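Local coordinates for tungstate ABC transporter, periplasmic tungstate-binding protein (PDB 3LR1), which probably binds tungstate in the periplasm and hands it to an ABC transporter for uptake into the cell, at residues 11-14 and 15-18; 39-42 and 43-47; 221-225 and 226-230. All coordinates share one frame; numbering follows the deposited sequence.

Overall arrangement
Contacts 1 and 2 are neighbouring strand-to-helix turns of a periplasmic-binding-protein fold, with centres 9 Å apart, and parallel strands 6-12 and 35-41 join them. Thr11 N lies 2.9 Å from Ile39 O and Thr11 O lies 3.0 Å from Val41 N, both probably hydrogen bonds. The two turns begin helices 13-18 and 43-51 beside bound tungsten, which lies about 4 Å from the Ser14 side chain and about 5 Å from that of Thr43, consistent with a tungstate site. Contact 3, at the junction of helices 214-224 and 227-235, is a separate backbone turn between two helices, its centre about 19 Å from that of contact 1 and about 23 Å from that of contact 2.

Contact 1: residues 11-14 and 15-18; sequences TTTS and TQDS
Thr12 and Thr15 meet through their hydroxyls where strand 6-12 turns into helix 13-18, the first strand-to-helix turn of this periplasmic-binding-protein fold. Thr12 is the N-cap residue, and its OG1 stands 2.9 Å from Thr15 OG1, a hydrogen bond in which either group could be the donor. Thr12 OG1 lies between its backbone N and carbonyl carbon (chi1 68°), which brings it to the Thr15 hydroxyl. The buried side of the turn is tight. Thr11 OG1 presses against the Thr15 side chain, 3.4 Å from both CB and CG2 of Thr15, and is itself hydrogen-bonded to Phe59 O. The helix begins with Gln16 N bonded to Thr12 O in the carbonyl plane, at 3.1 Å. Ser14 is also buried; its CB leads away from the following residues although it touches Thr15 N, and OG bonds to Met154 N. The Ser14 side chain comes about 4 Å from bound tungsten, consistent with a place in the tungstate site.

The other side is looser and reaches solvent. Gln16 is exposed, with its chain extended beyond CG, and leans on Ala40 of the adjoining strand. Thr13 and Asp17, one helical turn apart and both partly exposed, lie side by side and point the same way, yet they merely brush: Thr13 CG2 is 4.1 Å from Asp17 OD2. Asp17 also rests on Thr174 and Phe178 of helix 172-178. Here the firm link is in the backbone, Asp17 N to Thr13 O at 3.0 Å, with the donor tilted 22° from the carbonyl plane. Farther along, Ser18 N makes a weak 3.4 Å bond to Ser14 O.

Contact 2: residues 39-42 and 43-47; sequences IAVG and TGQAL
The peptide group between Gln45 and Ala46 is the flat element that meets Val41: CG2 of the valine sits over one face of it, 3.6 Å from Ala46 N and 3.8 Å from Gln45 C. Ala46 N of the same peptide donates to Gly42 O at 2.9 Å, nearly along the C=O axis of that carbonyl, so one peptide is packed from above and bonded through its hydrogen. Val41 CG2 reaches it because it lies between the backbone N and the carbonyl carbon, with CG1 beside the N (chi1 -75°). The same methyl touches Ala46 CB at 4.0 Å and Gln45 CG at 3.8 Å. Gln45 then bends at chi2 (72°) and its carboxamide leads away from the strand, while its backbone N bonds to a glycerol molecule, probably from the crystallisation liquor. Thr43 turns from the strand toward Thr12, Ala62, Leu65, Lys124 and Ser125. Gly42 holds the N-cap position of helix 43-51. Strand segment 39-41 and helix segment 43-47 run at 139° to each other, a strand-to-helix turn of the periplasmic-binding-protein fold, whose helix start lies beside the probable tungstate site.

Contact 3: residues 221-225 and 226-230; sequences IDYVT and GPEGL
Glu228 reaches along the rim of the Tyr223 ring, where CB, CG, CD and OE1 in turn come near the same ring carbon, CE1. Its CB is 4.0 Å from Tyr223 CE1, CG 4.1 Å and CD 3.9 Å from that atom, and OE1 ends 3.6 Å from it. CD lies at the ring edge, in its plane, and the carboxylate stands 79° to the ring. The chain is extended, with CG anti to the backbone N (chi1 -172°). The backbone turns on Tyr223 O, to which Gly226 N bonds at 3.1 Å from above the carbonyl plane; a water joins Tyr223 O to Gly229 N. Thr225 closes the preceding helix by giving its hydroxyl to Ile221 O, OG1 to O 2.8 Å, while its own N reaches that oxygen from the opposite face. In place of Thr225, a valine would lack the hydroxyl, and Ile221 O would probably keep only the backbone N of these two donors. Tyr223 OH bonds to Leu24 O, and its ring and Glu228 rest on Pro27 of helix 20-32. Val224 packs on Leu24 and on Val81 of strand 78-90, and thus the junction of helices 214-224 and 227-235 lies against both elements.

Contact 1: residues 11-14 and 15-18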
loop_
_atom_site.group_PDB
_atom_site.type_symbol
_atom_site.label_atom_id
_atom_site.label_comp_id
_atom_site.label_asym_id
_atom_site.label_seq_id
_atom_site.Cartn_x
_atom_site.Cartn_y
_atom_site.Cartn_z
ATOM N N THR A 11 -4.879 -3.683 7.928
ATOM C CA THR A 11 -4.216 -2.967 6.819
ATOM C C THR A 11 -2.777 -3.420 6.713
ATOM O O THR A 11 -2.340 -4.354 7.426
ATOM C CB THR A 11 -4.331 -1.455 6.949
ATOM O OG1 THR A 11 -3.989 -0.803 5.702
ATOM C CG2 THR A 11 -3.565 -0.867 8.092
ATOM N N THR A 12 -2.022 -2.824 5.818
ATOM C CA THR A 12 -0.630 -3.219 5.762
ATOM C C THR A 12 0.271 -2.211 6.453
ATOM O O THR A 12 -0.085 -1.034 6.606
ATOM C CB THR A 12 -0.138 -3.394 4.337
ATOM O OG1 THR A 12 -0.107 -2.133 3.740
ATOM C CG2 THR A 12 -1.004 -4.344 3.552
ATOM N N THR A 13 1.409 -2.715 6.958
ATOM C CA THR A 13 2.404 -1.898 7.628
ATOM C C THR A 13 2.812 -0.737 6.748
ATOM O O THR A 13 3.049 0.369 7.221
ATOM C CB THR A 13 3.656 -2.709 7.934
ATOM O OG1 THR A 13 3.332 -3.767 8.875
ATOM C CG2 THR A 13 4.642 -1.784 8.521
ATOM N N SER A 14 2.936 -1.017 5.464
ATOM C CA SER A 14 3.188 -0.021 4.434
ATOM C C SER A 14 2.127 1.157 4.433
ATOM O O SER A 14 2.464 2.347 4.442
ATOM C CB SER A 14 3.398 -0.794 3.066
ATOM O OG SER A 14 4.247 -2.049 3.217
ATOM N N THR A 15 0.847 0.842 4.520
ATOM C CA THR A 15 -0.217 1.869 4.632
ATOM C C THR A 15 -0.140 2.657 6.003
ATOM O O THR A 15 -0.374 3.852 6.112
ATOM C CB THR A 15 -1.547 1.124 4.402
ATOM O OG1 THR A 15 -1.414 0.363 3.163
ATOM C CG2 THR A 15 -2.741 2.052 4.340
ATOM N N GLN A 16 0.258 1.984 7.076
ATOM C CA GLN A 16 0.400 2.692 8.341
ATOM C C GLN A 16 1.509 3.727 8.232
ATOM O O GLN A 16 1.393 4.851 8.741
ATOM C CB GLN A 16 0.698 1.667 9.441
ATOM C CG GLN A 16 0.740 2.193 10.826
ATOM C CD GLN A 16 1.134 1.100 11.765
ATOM O OE1 GLN A 16 2.090 0.328 11.513
ATOM N NE2 GLN A 16 0.429 1.024 12.858
ATOM N N ASP A 17 2.607 3.328 7.569
ATOM C CA ASP A 17 3.812 4.193 7.466
ATOM C C ASP A 17 3.500 5.510 6.759
ATOM O O ASP A 17 4.071 6.554 7.051
ATOM C CB ASP A 17 4.992 3.466 6.736
ATOM C CG ASP A 17 5.685 2.416 7.607
ATOM O OD1 ASP A 17 5.482 2.468 8.874
ATOM O OD2 ASP A 17 6.432 1.556 7.009
ATOM N N SER A 18 2.572 5.482 5.824
ATOM C CA SER A 18 2.264 6.677 5.100
ATOM C C SER A 18 1.723 7.749 6.009
ATOM O O SER A 18 1.882 8.926 5.712
ATOM C CB SER A 18 1.318 6.334 3.974
ATOM O OG SER A 18 0.551 7.433 3.687
#

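Contact 2: residues 39-42 and 43-47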
loop_
_atom_site.group_PDB
_atom_site.type_symbol
_atom_site.label_atom_id
_atom_site.label_comp_id
_atom_site.label_asym_id
_atom_site.label_seq_id
_atom_site.Cartn_x
_atom_site.Cartn_y
_atom_site.Cartn_z
ATOM N N ILE A 39 -4.600 -2.393 12.684
ATOM C CA ILE A 39 -3.801 -3.657 12.806
ATOM C C ILE A 39 -3.039 -3.778 11.482
ATOM O O ILE A 39 -3.593 -4.199 10.463
ATOM C CB ILE A 39 -4.692 -4.881 13.083
ATOM C CG1 ILE A 39 -5.391 -4.665 14.457
ATOM C CG2 ILE A 39 -3.866 -6.200 13.003
ATOM C CD1 ILE A 39 -6.534 -5.654 14.767
ATOM N N ALA A 40 -1.803 -3.318 11.496
ATOM C CA ALA A 40 -0.981 -3.230 10.323
ATOM C C ALA A 40 0.001 -4.400 10.292
ATOM O O ALA A 40 0.903 -4.543 11.129
ATOM C CB ALA A 40 -0.230 -1.895 10.291
ATOM N N VAL A 41 -0.221 -5.266 9.323
ATOM C CA VAL A 41 0.449 -6.541 9.217
ATOM C C VAL A 41 0.826 -6.738 7.756
ATOM O O VAL A 41 0.634 -5.822 6.931
ATOM C CB VAL A 41 -0.422 -7.674 9.828
ATOM C CG1 VAL A 41 -0.399 -7.616 11.393
ATOM C CG2 VAL A 41 -1.819 -7.713 9.256
ATOM N N GLY A 42 1.363 -7.883 7.375
ATOM C CA GLY A 42 1.569 -8.160 5.907
ATOM C C GLY A 42 0.231 -8.272 5.141
ATOM O O GLY A 42 -0.870 -8.375 5.732
ATOM N N THR A 43 0.276 -8.160 3.819
ATOM C CA THR A 43 -0.934 -8.194 2.990
ATOM C C THR A 43 -1.745 -9.465 3.203
ATOM O O THR A 43 -2.989 -9.439 3.355
ATOM C CB THR A 43 -0.589 -8.046 1.502
ATOM O OG1 THR A 43 0.049 -6.778 1.267
ATOM C CG2 THR A 43 -1.811 -8.086 0.645
ATOM N N GLY A 44 -1.046 -10.594 3.173
ATOM C CA GLY A 44 -1.678 -11.880 3.350
ATOM C C GLY A 44 -2.376 -11.967 4.699
ATOM O O GLY A 44 -3.468 -12.434 4.810
ATOM N N GLN A 45 -1.704 -11.514 5.742
ATOM C CA GLN A 45 -2.237 -11.546 7.107
ATOM C C GLN A 45 -3.415 -10.608 7.325
ATOM O O GLN A 45 -4.370 -10.942 8.062
ATOM C CB GLN A 45 -1.112 -11.334 8.148
ATOM C CG GLN A 45 -1.536 -11.538 9.567
ATOM C CD GLN A 45 -1.782 -13.018 9.889
ATOM O OE1 GLN A 45 -2.934 -13.465 9.888
ATOM N NE2 GLN A 45 -0.678 -13.814 10.059
ATOM N N ALA A 46 -3.422 -9.490 6.612
ATOM C CA ALA A 46 -4.504 -8.544 6.758
ATOM C C ALA A 46 -5.797 -9.202 6.251
ATOM O O ALA A 46 -6.829 -9.086 6.878
ATOM C CB ALA A 46 -4.194 -7.197 6.031
ATOM N N LEU A 47 -5.716 -9.968 5.158
ATOM C CA LEU A 47 -6.876 -10.683 4.642
ATOM C C LEU A 47 -7.161 -11.882 5.519
ATOM O O LEU A 47 -8.333 -12.119 5.778
ATOM C CB LEU A 47 -6.628 -11.044 3.198
ATOM C CG LEU A 47 -6.547 -9.867 2.243
ATOM C CD1 LEU A 47 -5.628 -10.259 1.085
ATOM C CD2 LEU A 47 -7.930 -9.508 1.759
#

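Contact 3: residues 221-225 and 226-230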
loop_
_atom_site.group_PDB
_atom_site.type_symbol
_atom_site.label_atom_id
_atom_site.label_comp_id
_atom_site.label_asym_id
_atom_site.label_seq_id
_atom_site.Cartn_x
_atom_site.Cartn_y
_atom_site.Cartn_z
ATOM N N ILE A 221 -16.771 3.069 5.880
ATOM C CA ILE A 221 -16.577 3.067 4.456
ATOM C C ILE A 221 -17.271 4.290 3.807
ATOM O O ILE A 221 -16.710 4.932 2.926
ATOM C CB ILE A 221 -17.095 1.747 3.805
ATOM C CG1 ILE A 221 -16.206 0.572 4.293
ATOM C CG2 ILE A 221 -17.074 1.922 2.271
ATOM C CD1 ILE A 221 -16.662 -0.877 3.840
ATOM N N ASP A 222 -18.462 4.604 4.251
ATOM C CA ASP A 222 -19.214 5.793 3.771
ATOM C C ASP A 222 -18.425 7.077 4.026
ATOM O O ASP A 222 -18.391 7.992 3.204
ATOM C CB ASP A 222 -20.602 5.874 4.451
ATOM C CG ASP A 222 -21.612 4.775 3.944
ATOM O OD1 ASP A 222 -21.376 4.133 2.895
ATOM O OD2 ASP A 222 -22.669 4.562 4.599
ATOM N N TYR A 223 -17.768 7.091 5.182
ATOM C CA TYR A 223 -16.986 8.237 5.609
ATOM C C TYR A 223 -15.774 8.446 4.749
ATOM O O TYR A 223 -15.550 9.548 4.256
ATOM C CB TYR A 223 -16.641 8.185 7.116
ATOM C CG TYR A 223 -15.524 9.168 7.461
ATOM C CD1 TYR A 223 -15.754 10.535 7.619
ATOM C CD2 TYR A 223 -14.247 8.712 7.625
ATOM C CE1 TYR A 223 -14.691 11.415 7.943
ATOM C CE2 TYR A 223 -13.199 9.578 7.919
ATOM C CZ TYR A 223 -13.429 10.898 8.064
ATOM O OH TYR A 223 -12.378 11.685 8.301
ATOM N N VAL A 224 -14.973 7.408 4.618
ATOM C CA VAL A 224 -13.749 7.421 3.853
ATOM C C VAL A 224 -14.032 7.769 2.398
ATOM O O VAL A 224 -13.308 8.479 1.823
ATOM C CB VAL A 224 -12.999 6.072 4.035
ATOM C CG1 VAL A 224 -11.885 5.976 3.129
ATOM C CG2 VAL A 224 -12.530 5.889 5.539
ATOM N N THR A 225 -15.120 7.309 1.820
ATOM C CA THR A 225 -15.462 7.644 0.427
ATOM C C THR A 225 -16.367 8.856 0.307
ATOM O O THR A 225 -16.826 9.221 -0.794
ATOM C CB THR A 225 -16.142 6.427 -0.236
ATOM O OG1 THR A 225 -17.347 6.076 0.484
ATOM C CG2 THR A 225 -15.155 5.245 -0.267
ATOM N N GLY A 226 -16.711 9.452 1.437
ATOM C CA GLY A 226 -17.525 10.670 1.426
ATOM C C GLY A 226 -16.730 11.937 1.276
ATOM O O GLY A 226 -15.492 11.922 1.244
ATOM N N PRO A 227 -17.430 13.071 1.170
ATOM C CA PRO A 227 -16.713 14.301 0.903
ATOM C C PRO A 227 -15.631 14.650 1.946
ATOM O O PRO A 227 -14.588 15.167 1.557
ATOM C CB PRO A 227 -17.836 15.396 0.852
ATOM C CG PRO A 227 -19.122 14.706 1.007
ATOM C CD PRO A 227 -18.857 13.281 1.435
ATOM N N GLU A 228 -15.869 14.392 3.234
ATOM C CA GLU A 228 -14.892 14.790 4.264
ATOM C C GLU A 228 -13.685 13.907 4.137
ATOM O O GLU A 228 -12.563 14.400 4.112
ATOM C CB GLU A 228 -15.431 14.694 5.685
ATOM C CG GLU A 228 -14.438 15.302 6.674
ATOM C CD GLU A 228 -14.927 15.280 8.101
ATOM O OE1 GLU A 228 -16.062 14.752 8.357
ATOM O OE2 GLU A 228 -14.166 15.830 8.947
ATOM N N GLY A 229 -13.930 12.606 3.983
ATOM C CA GLY A 229 -12.868 11.630 3.817
ATOM C C GLY A 229 -12.035 11.916 2.582
ATOM O O GLY A 229 -10.787 11.955 2.635
ATOM N N LEU A 230 -12.706 12.152 1.458
ATOM C CA LEU A 230 -11.987 12.428 0.221
ATOM C C LEU A 230 -11.132 13.677 0.317
ATOM O O LEU A 230 -10.011 13.698 -0.167
ATOM C CB LEU A 230 -12.944 12.583 -0.942
ATOM C CG LEU A 230 -13.701 11.336 -1.399
ATOM C CD1 LEU A 230 -14.842 11.743 -2.414
ATOM C CD2 LEU A 230 -12.680 10.426 -2.050
HETATM O O HOH W 1 -16.972 11.800 4.390
#